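Local coordinates for protein enoyl CoA hydratase/isomerase (Crotonase) (Legionella pneumophila subsp. pneumophila, PDB 3I47) that probably acts as an enoyl-CoA hydratase or isomerase of the crotonase family, working on the double bond of acyl chains carried on coenzyme A, at residues E243-E246 against G247-A250; E9-K13 against V14-T18. All coordinates share one frame; numbering follows the deposited sequence.

Contact 1 (E243-E246 against G247-A250); sequences EGQE and GLKA
Glu246 and Lys249 bring opposite charges together: OE1 of Glu246 lies 3.3 Å from NZ of Lys249 in a salt bridge whose hydrogen bond is weak. The glutamate leaves the backbone with CG anti to its N (chi1 167°); its bend at chi2 and those of the lysine at chi2 and chi3 bring OE1 and NZ together as the chains cross. This is an i to i+3 acid-base pair on a regular alpha-helix, in the C-terminal helical region of a crotonase-family chain. The other carboxylate oxygen, OE2, accepts a hydrogen bond from the backbone N of Asn258, which ties the group to the C-terminal tail.

Four successive backbone bonds, each from an N-H to the carbonyl four residues back, run through these two turns, from Gly247 N to Glu243 O (2.9 Å) through to Ala250 N and Glu246 O (2.9 Å).

Side-chain carbons rest on carbonyl oxygens of the preceding turn: Leu248 CG lies 3.4 Å from Gly244 O, and the small CB of Ala250 sits 3.4 Å from Glu246 O.

Helix 242-253 follows helix 225-240 after a short break. Glu243 forms a salt bridge with Lys238 and accepts backbone N-H groups of Glu206 and Ala207 at the start of helix 205-218, while Ala250 touches Pro257 in the tail.

Contact 2 (E9-K13 against V14-T18); sequences EIQDK and VGLLT
Two pairs of backbone hydrogen bonds join Glu9 to Leu16 and Gln11 to Val14, zipping up a tight antiparallel hairpin. Leu16 N reaches Glu9 O at 2.8 Å, and Glu9 N returns a bond to Leu16 O. At the closing pair Val14 N also lies 2.8 Å from Gln11 O, but stands well above the carbonyl plane at the tight turn. That turn is type I', with Asp12 and Lys13 both in the left-handed region (phi 43° and 68°); polar residues suit this loop end, where Asp12 is exposed. Between the two pairs, Ile10 CA approaches Val14 O at 3.3 Å in a CA-H...O contact.

On the face shared by Glu9, Gln11, Val14 and Leu16, Glu9 CG sits between its backbone N and carbonyl carbon (chi1 75°), which sets its chain beside Leu16. CD1 of Leu16 lies alongside that CG at 3.9 Å and meets Gln11 NE2 at 3.6 Å, the leucine and glutamine chains crossing. Leu16 and Gln11 further touch Leu194 of helix 189-201, and Val14 touches Ala197.

The chemistry is thus divided: backbone bonds set the register, buried Val14 and Leu16 supply apolar surface beneath the helix, and Glu9's methylene and Gln11's flat amide pack against the leucine, the amide also reaching Glu9 OE2 through a weak 3.4 Å bond.

How the contacts relate
From the N terminus the chain first meets contact 2, where the turn after strand 6-11 closes a two-residue loop and returns as strand 14-19. This hairpin forms one margin of the six-stranded sheet, 6-11 being outermost within the chain, and strand 51-56 joins it on the inner side. The chain then builds the rest of the core before the closing helices, among which contact 1 lies within helix 242-253 and closes only a helical turn. The two follow in series, neither nested nor crossing. Their centres are 27 Å apart and their nearest atoms about 11 Å, without touching: one serves the sheet, the other the C-terminal helical region.

Contact 1 (E243-E246 against G247-A250)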
ATOM      1  N   GLU A 243      -4.812 -14.361 -23.079  1.00 15.87           N
ATOM      2  CA  GLU A 243      -4.419 -12.966 -22.910  1.00 15.42           C
ATOM      3  C   GLU A 243      -3.122 -12.610 -23.648  1.00 15.45           C
ATOM      4  O   GLU A 243      -3.029 -11.545 -24.268  1.00 15.52           O
ATOM      5  CB  GLU A 243      -4.300 -12.618 -21.425  1.00 15.60           C
ATOM      6  CG  GLU A 243      -4.081 -11.146 -21.176  1.00 16.43           C
ATOM      7  CD  GLU A 243      -3.871 -10.855 -19.717  1.00 16.04           C
ATOM      8  OE1 GLU A 243      -2.736 -11.064 -19.240  1.00 16.47           O
ATOM      9  OE2 GLU A 243      -4.831 -10.409 -19.050  1.00 16.60           O
ATOM     10  N   GLY A 244      -2.134 -13.503 -23.581  1.00 15.65           N
ATOM     11  CA  GLY A 244      -0.861 -13.286 -24.268  1.00 14.80           C
ATOM     12  C   GLY A 244      -1.065 -13.271 -25.778  1.00 15.18           C
ATOM     13  O   GLY A 244      -0.521 -12.423 -26.485  1.00 15.31           O
ATOM     14  N   GLN A 245      -1.884 -14.197 -26.273  1.00 15.71           N
ATOM     15  CA  GLN A 245      -2.179 -14.231 -27.699  1.00 16.18           C
ATOM     16  C   GLN A 245      -2.923 -12.982 -28.169  1.00 16.76           C
ATOM     17  O   GLN A 245      -2.633 -12.450 -29.239  1.00 17.39           O
ATOM     18  CB  GLN A 245      -2.955 -15.504 -28.060  1.00 16.13           C
ATOM     19  CG  GLN A 245      -2.080 -16.733 -28.053  1.00 16.87           C
ATOM     20  CD  GLN A 245      -1.125 -16.762 -29.246  1.00 16.90           C
ATOM     21  OE1 GLN A 245      -1.559 -16.688 -30.403  1.00 17.42           O
ATOM     22  NE2 GLN A 245       0.181 -16.870 -28.972  1.00 16.31           N
ATOM     23  N   GLU A 246      -3.868 -12.514 -27.354  1.00 16.82           N
ATOM     24  CA  GLU A 246      -4.586 -11.281 -27.643  1.00 17.72           C
ATOM     25  C   GLU A 246      -3.646 -10.087 -27.653  1.00 17.20           C
ATOM     26  O   GLU A 246      -3.718  -9.244 -28.539  1.00 17.32           O
ATOM     27  CB  GLU A 246      -5.732 -11.077 -26.642  1.00 19.15           C
ATOM     28  CG  GLU A 246      -6.353  -9.683 -26.643  1.00 25.96           C
ATOM     29  CD  GLU A 246      -7.130  -9.339 -27.906  1.00 21.29           C
ATOM     30  OE1 GLU A 246      -7.370 -10.224 -28.771  1.00 26.53           O
ATOM     31  OE2 GLU A 246      -7.507  -8.156 -28.037  1.00 26.42           O
ATOM     32  N   GLY A 247      -2.741 -10.033 -26.675  1.00 16.93           N
ATOM     33  CA  GLY A 247      -1.826  -8.920 -26.573  1.00 16.81           C
ATOM     34  C   GLY A 247      -0.878  -8.845 -27.750  1.00 17.07           C
ATOM     35  O   GLY A 247      -0.603  -7.767 -28.271  1.00 17.66           O
ATOM     36  N   LEU A 248      -0.396 -10.009 -28.181  1.00 17.18           N
ATOM     37  CA  LEU A 248       0.520 -10.085 -29.312  1.00 17.64           C
ATOM     38  C   LEU A 248      -0.188  -9.715 -30.610  1.00 18.64           C
ATOM     39  O   LEU A 248       0.336  -8.939 -31.406  1.00 18.72           O
ATOM     40  CB  LEU A 248       1.150 -11.476 -29.406  1.00 17.22           C
ATOM     41  CG  LEU A 248       2.226 -11.735 -28.348  1.00 14.78           C
ATOM     42  CD1 LEU A 248       2.454 -13.234 -28.153  1.00 17.35           C
ATOM     43  CD2 LEU A 248       3.528 -11.004 -28.704  1.00 17.61           C
ATOM     44  N   LYS A 249      -1.396 -10.248 -30.792  1.00 19.98           N
ATOM     45  CA  LYS A 249      -2.200  -9.949 -31.976  1.00 22.61           C
ATOM     46  C   LYS A 249      -2.477  -8.446 -32.065  1.00 23.15           C
ATOM     47  O   LYS A 249      -2.265  -7.838 -33.114  1.00 23.74           O
ATOM     48  CB  LYS A 249      -3.513 -10.728 -31.944  1.00 24.58           C
ATOM     49  CG  LYS A 249      -4.186 -10.848 -33.304  1.00 36.00           C
ATOM     50  CD  LYS A 249      -5.682 -10.625 -33.208  1.00 28.18           C
ATOM     51  CE  LYS A 249      -6.389 -11.706 -32.411  1.00 36.27           C
ATOM     52  NZ  LYS A 249      -7.711 -11.211 -31.948  1.00 30.38           N
ATOM     53  N   ALA A 250      -2.918  -7.853 -30.955  1.00 23.15           N
ATOM     54  CA  ALA A 250      -3.218  -6.423 -30.905  1.00 23.28           C
ATOM     55  C   ALA A 250      -1.989  -5.587 -31.237  1.00 23.81           C
ATOM     56  O   ALA A 250      -2.069  -4.630 -32.002  1.00 23.80           O
ATOM     57  CB  ALA A 250      -3.779  -6.037 -29.536  1.00 23.22           C
TER

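Contact 2 (E9-K13 against V14-T18)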
ATOM      1  N   GLU A   9     -15.097   4.318  -3.270  1.00 20.53           N
ATOM      2  CA  GLU A   9     -15.698   4.427  -4.600  1.00 21.87           C
ATOM      3  C   GLU A   9     -14.816   3.765  -5.647  1.00 21.78           C
ATOM      4  O   GLU A   9     -13.616   3.589  -5.429  1.00 21.00           O
ATOM      5  CB  GLU A   9     -15.996   5.886  -4.976  1.00 24.15           C
ATOM      6  CG  GLU A   9     -14.798   6.745  -5.367  1.00 41.35           C
ATOM      7  CD  GLU A   9     -15.212   8.092  -5.958  1.00 26.11           C
ATOM      8  OE1 GLU A   9     -16.077   8.118  -6.862  1.00 41.72           O
ATOM      9  OE2 GLU A   9     -14.666   9.130  -5.524  1.00 41.79           O
ATOM     10  N   ILE A  10     -15.430   3.392  -6.766  1.00 22.53           N
ATOM     11  CA  ILE A  10     -14.717   2.798  -7.897  1.00 23.79           C
ATOM     12  C   ILE A  10     -14.787   3.741  -9.098  1.00 24.78           C
ATOM     13  O   ILE A  10     -15.875   4.201  -9.465  1.00 25.09           O
ATOM     14  CB  ILE A  10     -15.298   1.411  -8.263  1.00 24.35           C
ATOM     15  CG1 ILE A  10     -15.197   0.456  -7.070  1.00 23.98           C
ATOM     16  CG2 ILE A  10     -14.591   0.820  -9.495  1.00 23.48           C
ATOM     17  CD1 ILE A  10     -16.112  -0.748  -7.170  1.00 25.74           C
ATOM     18  N   GLN A  11     -13.628   4.050  -9.678  1.00 24.96           N
ATOM     19  CA  GLN A  11     -13.520   4.827 -10.922  1.00 26.37           C
ATOM     20  C   GLN A  11     -12.641   4.072 -11.917  1.00 27.18           C
ATOM     21  O   GLN A  11     -11.508   3.762 -11.590  1.00 27.01           O
ATOM     22  CB  GLN A  11     -12.827   6.171 -10.670  1.00 27.30           C
ATOM     23  CG  GLN A  11     -13.563   7.189  -9.817  1.00 40.27           C
ATOM     24  CD  GLN A  11     -12.748   8.471  -9.624  1.00 28.61           C
ATOM     25  OE1 GLN A  11     -11.866   8.795 -10.427  1.00 40.44           O
ATOM     26  NE2 GLN A  11     -13.043   9.203  -8.550  1.00 40.52           N
ATOM     27  N   ASP A  12     -13.131   3.812 -13.131  1.00 28.56           N
ATOM     28  CA  ASP A  12     -12.283   3.224 -14.204  1.00 29.10           C
ATOM     29  C   ASP A  12     -11.364   2.083 -13.699  1.00 26.05           C
ATOM     30  O   ASP A  12     -10.130   2.103 -13.901  1.00 26.52           O
ATOM     31  CB  ASP A  12     -11.458   4.325 -14.916  1.00 32.43           C
ATOM     32  CG  ASP A  12     -10.569   3.780 -16.061  1.00 49.86           C
ATOM     33  OD1 ASP A  12     -10.990   2.839 -16.776  1.00 34.90           O
ATOM     34  OD2 ASP A  12      -9.442   4.301 -16.253  1.00 34.78           O
ATOM     35  N   LYS A  13     -11.984   1.106 -13.034  1.00 22.61           N
ATOM     36  CA  LYS A  13     -11.328  -0.102 -12.518  1.00 19.91           C
ATOM     37  C   LYS A  13     -10.345   0.138 -11.370  1.00 17.35           C
ATOM     38  O   LYS A  13      -9.595  -0.769 -10.992  1.00 17.02           O
ATOM     39  CB  LYS A  13     -10.681  -0.917 -13.652  1.00 20.94           C
ATOM     40  CG  LYS A  13     -11.684  -1.281 -14.747  1.00 20.62           C
ATOM     41  CD  LYS A  13     -11.119  -2.292 -15.730  1.00 23.26           C
ATOM     42  CE  LYS A  13     -12.158  -2.664 -16.792  1.00 21.80           C
ATOM     43  NZ  LYS A  13     -13.394  -3.287 -16.202  1.00 25.54           N
ATOM     44  N   VAL A  14     -10.396   1.342 -10.799  1.00 16.57           N
ATOM     45  CA  VAL A  14      -9.594   1.673  -9.616  1.00 16.23           C
ATOM     46  C   VAL A  14     -10.505   1.810  -8.389  1.00 16.17           C
ATOM     47  O   VAL A  14     -11.421   2.639  -8.370  1.00 17.21           O
ATOM     48  CB  VAL A  14      -8.784   2.980  -9.821  1.00 16.26           C
ATOM     49  CG1 VAL A  14      -7.920   3.273  -8.600  1.00 18.91           C
ATOM     50  CG2 VAL A  14      -7.909   2.882 -11.054  1.00 19.31           C
ATOM     51  N   GLY A  15     -10.253   0.993  -7.369  1.00 15.26           N
ATOM     52  CA  GLY A  15     -10.985   1.114  -6.099  1.00 15.57           C
ATOM     53  C   GLY A  15     -10.259   2.104  -5.218  1.00 16.15           C
ATOM     54  O   GLY A  15      -9.055   1.972  -5.005  1.00 17.01           O
ATOM     55  N   LEU A  16     -10.983   3.105  -4.728  1.00 16.18           N
ATOM     56  CA  LEU A  16     -10.384   4.194  -3.959  1.00 16.97           C
ATOM     57  C   LEU A  16     -10.920   4.183  -2.536  1.00 16.38           C
ATOM     58  O   LEU A  16     -12.124   4.352  -2.332  1.00 17.75           O
ATOM     59  CB  LEU A  16     -10.725   5.533  -4.622  1.00 18.39           C
ATOM     60  CG  LEU A  16     -10.309   5.734  -6.082  1.00 22.90           C
ATOM     61  CD1 LEU A  16     -11.101   6.864  -6.704  1.00 19.95           C
ATOM     62  CD2 LEU A  16      -8.842   6.038  -6.143  1.00 19.06           C
ATOM     63  N   LEU A  17     -10.040   3.944  -1.564  1.00 14.57           N
ATOM     64  CA  LEU A  17     -10.398   4.044  -0.143  1.00 15.02           C
ATOM     65  C   LEU A  17      -9.829   5.348   0.352  1.00 14.53           C
ATOM     66  O   LEU A  17      -8.619   5.561   0.256  1.00 14.53           O
ATOM     67  CB  LEU A  17      -9.802   2.886   0.666  1.00 17.00           C
ATOM     68  CG  LEU A  17     -10.402   1.475   0.656  1.00 19.07           C
ATOM     69  CD1 LEU A  17     -10.156   0.739  -0.656  1.00 18.77           C
ATOM     70  CD2 LEU A  17      -9.823   0.694   1.822  1.00 18.57           C
ATOM     71  N   THR A  18     -10.685   6.226   0.873  1.00 13.35           N
ATOM     72  CA  THR A  18     -10.236   7.537   1.340  1.00 13.59           C
ATOM     73  C   THR A  18     -10.501   7.753   2.832  1.00 13.38           C
ATOM     74  O   THR A  18     -11.658   7.841   3.259  1.00 13.74           O
ATOM     75  CB  THR A  18     -10.894   8.669   0.514  1.00 13.45           C
ATOM     76  OG1 THR A  18     -10.665   8.428  -0.880  1.00 14.24           O
ATOM     77  CG2 THR A  18     -10.313  10.025   0.884  1.00 14.88           C
TER